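PDB 3F14: uncharacterized NTF2-like protein from Cytophaga hutchinsonii ATCC 33406, which is of unknown function but has an NTF2-like, SnoaL-related fold, whose cone-shaped alpha-beta architecture often encloses a small-molecule pocket, and pairs here as a two-fold dimer. Local coordinates for the interface of chains A and B. Residues are numbered along the deposited sequence; one frame, centred on the assembly and turned at random. Chains: chain A/B, uncharacterized NTF2-like protein.

Contact 1: the interface of chains A and B. Residues chain A 67, 69, 72, 74, 96; chain B 65, 67, 74.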
loop_
_atom_site.group_PDB
_atom_site.type_symbol
_atom_site.label_atom_id
_atom_site.label_comp_id
_atom_site.label_asym_id
_atom_site.label_seq_id
_atom_site.Cartn_x
_atom_site.Cartn_y
_atom_site.Cartn_z
ATOM N N ILE A 67 6.716 3.277 6.806
ATOM C CA ILE A 67 7.455 2.058 6.985
ATOM C C ILE A 67 8.698 2.112 6.123
ATOM O O ILE A 67 8.625 2.068 4.866
ATOM C CB ILE A 67 6.648 0.873 6.520
ATOM C CG1 ILE A 67 5.312 0.848 7.256
ATOM C CG2 ILE A 67 7.435 -0.402 6.699
ATOM C CD1 ILE A 67 4.528 -0.331 6.908
ATOM N N ASN A 69 12.766 0.665 5.337
ATOM C CA ASN A 69 13.922 -0.217 5.484
ATOM C C ASN A 69 15.121 0.633 4.978
ATOM O O ASN A 69 15.007 1.866 4.863
ATOM C CB ASN A 69 13.745 -1.507 4.677
ATOM C CG ASN A 69 13.892 -1.257 3.223
ATOM O OD1 ASN A 69 14.479 -0.266 2.890
ATOM N ND2 ASN A 69 13.332 -2.100 2.345
ATOM N N GLN A 72 13.762 0.774 0.572
ATOM C CA GLN A 72 12.383 1.019 0.169
ATOM C C GLN A 72 11.682 1.682 1.332
ATOM O O GLN A 72 11.996 1.449 2.484
ATOM C CB GLN A 72 11.612 -0.266 -0.229
ATOM C CG GLN A 72 12.062 -1.037 -1.475
ATOM C CD GLN A 72 11.004 -2.028 -2.003
ATOM O OE1 GLN A 72 9.960 -1.626 -2.550
ATOM N NE2 GLN A 72 11.266 -3.319 -1.841
ATOM N N VAL A 74 7.482 3.170 2.567
ATOM C CA VAL A 74 6.045 3.132 2.320
ATOM C C VAL A 74 5.393 4.232 3.150
ATOM O O VAL A 74 5.662 4.297 4.360
ATOM C CB VAL A 74 5.461 1.756 2.694
ATOM C CG1 VAL A 74 3.946 1.724 2.451
ATOM C CG2 VAL A 74 6.199 0.595 1.940
ATOM N N ILE A 96 4.648 3.598 -2.356
ATOM C CA ILE A 96 5.797 2.728 -2.103
ATOM C C ILE A 96 6.970 3.186 -2.976
ATOM O O ILE A 96 6.832 3.259 -4.207
ATOM C CB ILE A 96 5.464 1.255 -2.436
ATOM C CG1 ILE A 96 4.263 0.796 -1.638
ATOM C CG2 ILE A 96 6.692 0.348 -2.223
ATOM C CD1 ILE A 96 3.763 -0.639 -1.973
ATOM N N ASN B 65 5.783 -8.719 -4.127
ATOM C CA ASN B 65 6.853 -7.862 -3.576
ATOM C C ASN B 65 6.714 -7.731 -2.047
ATOM O O ASN B 65 5.579 -7.834 -1.562
ATOM C CB ASN B 65 6.764 -6.485 -4.245
ATOM C CG ASN B 65 7.902 -5.556 -3.857
ATOM O OD1 ASN B 65 9.077 -5.939 -3.892
ATOM N ND2 ASN B 65 7.560 -4.306 -3.520
ATOM N N ILE B 67 8.250 -5.616 1.602
ATOM C CA ILE B 67 9.048 -4.637 2.287
ATOM C C ILE B 67 8.925 -4.866 3.778
ATOM O O ILE B 67 7.845 -4.642 4.387
ATOM C CB ILE B 67 8.538 -3.246 2.011
ATOM C CG1 ILE B 67 8.502 -3.007 0.505
ATOM C CG2 ILE B 67 9.372 -2.224 2.743
ATOM C CD1 ILE B 67 8.099 -1.642 0.186
ATOM N N VAL B 74 5.098 -5.136 4.501
ATOM C CA VAL B 74 4.192 -4.732 3.431
ATOM C C VAL B 74 4.310 -5.748 2.301
ATOM O O VAL B 74 5.442 -6.033 1.878
ATOM C CB VAL B 74 4.539 -3.318 2.924
ATOM C CG1 VAL B 74 3.596 -2.903 1.786
ATOM C CG2 VAL B 74 4.541 -2.274 4.094
#
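Strands 60-68 and 72-82 of both chains meet here face to face, joined on the chain A side by the loop residue A:Asn69 and by A:Ile96 of strand 88-100. B:Ile67 is the plug of the patch, hiding 62 Å² against chain A. Its CG1 branch lies anti to the carbonyl carbon (chi1 -56°) and continues extended, which drives the CD1 methyl in among A:Gln72, A:Val74 and A:Ile96. B:Ile67 CD1 packs tightly against A:Val74 CG2, 3.4 Å away, and is equally near A:Ile96 CG2. The side chain of A:Gln72 crosses B:Ile67 obliquely, touching it with CB and the amide atoms, with A:Gln72 OE1 3.3 Å from B:Ile67 CD1 in a van der Waals contact. Beyond it the amide of B:Asn65 approaches from the opposite direction, the two amide planes being 29° apart; B:Asn65 ND2 stays 3.7 Å from A:Gln72 OE1, a loose polar approach. By the two-fold, A:Ile67 repeats the plug on the other side, its CD1 pressing on B:Val74 CG2, and the two valines point their CG2 methyls tip to tip. A:Asn69 borders B:Ile67 at about a right angle, with ND2 beside the CG2 methyl. Its carboxamide is held within chain A, where the backbone N of A:Gln72 donates to A:Asn69 OD1 at 2.6 Å, the donor tilted 26° from the carbonyl plane.

Contact 2: the interface of chains A and B. Residues chain A 74, 94, 96, 110; chain B 74, 76, 94, 96.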
loop_
_atom_site.group_PDB
_atom_site.type_symbol
_atom_site.label_atom_id
_atom_site.label_comp_id
_atom_site.label_asym_id
_atom_site.label_seq_id
_atom_site.Cartn_x
_atom_site.Cartn_y
_atom_site.Cartn_z
ATOM N N VAL A 74 7.482 3.170 2.567
ATOM C CA VAL A 74 6.045 3.132 2.320
ATOM C C VAL A 74 5.393 4.232 3.150
ATOM O O VAL A 74 5.662 4.297 4.360
ATOM C CB VAL A 74 5.461 1.756 2.694
ATOM C CG1 VAL A 74 3.946 1.724 2.451
ATOM C CG2 VAL A 74 6.199 0.595 1.940
ATOM N N CYS A 94 -1.507 4.798 -0.460
ATOM C CA CYS A 94 -0.318 4.114 -0.006
ATOM C C CYS A 94 0.705 4.229 -1.152
ATOM O O CYS A 94 0.479 3.703 -2.231
ATOM C CB CYS A 94 -0.617 2.650 0.318
ATOM S SG CYS A 94 0.880 1.745 0.820
ATOM N N ILE A 96 4.648 3.598 -2.356
ATOM C CA ILE A 96 5.797 2.728 -2.103
ATOM C C ILE A 96 6.970 3.186 -2.976
ATOM O O ILE A 96 6.832 3.259 -4.207
ATOM C CB ILE A 96 5.464 1.255 -2.436
ATOM C CG1 ILE A 96 4.263 0.796 -1.638
ATOM C CG2 ILE A 96 6.692 0.348 -2.223
ATOM C CD1 ILE A 96 3.763 -0.639 -1.973
ATOM N N TYR A 110 -1.143 3.181 -4.553
ATOM C CA TYR A 110 -2.496 2.625 -4.405
ATOM C C TYR A 110 -3.368 3.725 -3.874
ATOM O O TYR A 110 -3.165 4.184 -2.758
ATOM C CB TYR A 110 -2.486 1.445 -3.417
ATOM C CG TYR A 110 -1.642 0.284 -3.840
ATOM C CD1 TYR A 110 -0.252 0.301 -3.759
ATOM C CD2 TYR A 110 -2.234 -0.911 -4.260
ATOM C CE1 TYR A 110 0.523 -0.797 -4.187
ATOM C CE2 TYR A 110 -1.490 -1.966 -4.680
ATOM C CZ TYR A 110 -0.066 -1.951 -4.657
ATOM O OH TYR A 110 0.656 -3.040 -5.073
ATOM N N VAL B 74 5.098 -5.136 4.501
ATOM C CA VAL B 74 4.192 -4.732 3.431
ATOM C C VAL B 74 4.310 -5.748 2.301
ATOM O O VAL B 74 5.442 -6.033 1.878
ATOM C CB VAL B 74 4.539 -3.318 2.924
ATOM C CG1 VAL B 74 3.596 -2.903 1.786
ATOM C CG2 VAL B 74 4.541 -2.274 4.094
ATOM N N GLU B 76 2.790 -6.590 -1.536
ATOM C CA GLU B 76 2.003 -6.311 -2.733
ATOM C C GLU B 76 1.699 -7.578 -3.452
ATOM O O GLU B 76 2.571 -8.449 -3.531
ATOM C CB GLU B 76 2.796 -5.420 -3.677
ATOM C CG GLU B 76 3.183 -4.044 -3.093
ATOM C CD GLU B 76 3.899 -3.200 -4.139
ATOM O OE1 GLU B 76 3.221 -2.699 -5.079
ATOM O OE2 GLU B 76 5.145 -3.066 -4.045
ATOM N N CYS B 94 -2.247 -4.211 -1.649
ATOM C CA CYS B 94 -1.121 -3.889 -0.803
ATOM C C CYS B 94 -1.605 -4.088 0.646
ATOM O O CYS B 94 -2.498 -3.387 1.097
ATOM C CB CYS B 94 -0.656 -2.451 -1.033
ATOM S SG CYS B 94 0.714 -1.994 0.075
ATOM N N ILE B 96 -0.526 -4.242 4.673
ATOM C CA ILE B 96 0.455 -3.705 5.615
ATOM C C ILE B 96 0.194 -4.305 7.001
ATOM O O ILE B 96 -0.923 -4.183 7.527
ATOM C CB ILE B 96 0.356 -2.164 5.705
ATOM C CG1 ILE B 96 0.540 -1.547 4.336
ATOM C CG2 ILE B 96 1.351 -1.605 6.741
ATOM C CD1 ILE B 96 0.347 -0.004 4.282
#
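Two cysteine thiols, A:Cys94 and B:Cys94, face each other at the apolar centre, SG to SG 3.8 Å, too far for a disulfide and packed as apolar neighbours. Each sulfur also touches the CD1 methyl of the partner's isoleucine, A:Cys94 SG against B:Ile96 and B:Cys94 SG against A:Ile96, closing a small two-fold cluster bordered by A:Val74 and B:Val74. With SG anti to the backbone N (chi1 177°), B:Cys94 points its sulfur into this cluster while its CB faces the aromatic ring of A:Tyr110. B:Cys94 CB sits over the middle of the A:Tyr110 ring, 3.6 Å from its centroid, a CH-pi contact that covers one face. Outward from the cysteines, A:Ile96 meets B:Glu76 from the opposite direction, its CD1 methyl 3.4 Å from the carboxylate carbon CD. The carboxylate thus has an apolar neighbour as well as a polar one. At the rim A:Tyr110 OH donates to B:Glu76 OE1 at 2.6 Å, a short bond that uses the anti lone pair of the oxygen. OE1 lies in the ring plane at its edge, whereas the carboxylate plane is turned 77° from the ring. The backbone O of A:Cys94 also lies at the ring edge, in plane. A phenylalanine in place of A:Tyr110 has no hydroxyl and would probably leave the B:Glu76 carboxylate without this donor, free to turn beside the A:Ile96 methyl. The site lies where the sheets of the two subunits pack together, with strands 72-82, 88-100 and 103-111 supplying its side chains.

Contacts 1 and 2 are neighbouring parts of one sheet-to-sheet interface, the centres of their C-alpha atoms about 7 Å apart. They share A:Val74, A:Ile96 and B:Val74, and strands 72-82 and 88-100 run through both. Contact 1 extends the apolar core towards strand 60-68 and the turn after it, whereas contact 2 continues it towards strand 103-111 and a polar rim. Because the interface is two-fold symmetric, each contact recurs with the chains exchanged. This continuous packing is consistent with a dimer, although the structure alone does not prove that it forms in solution.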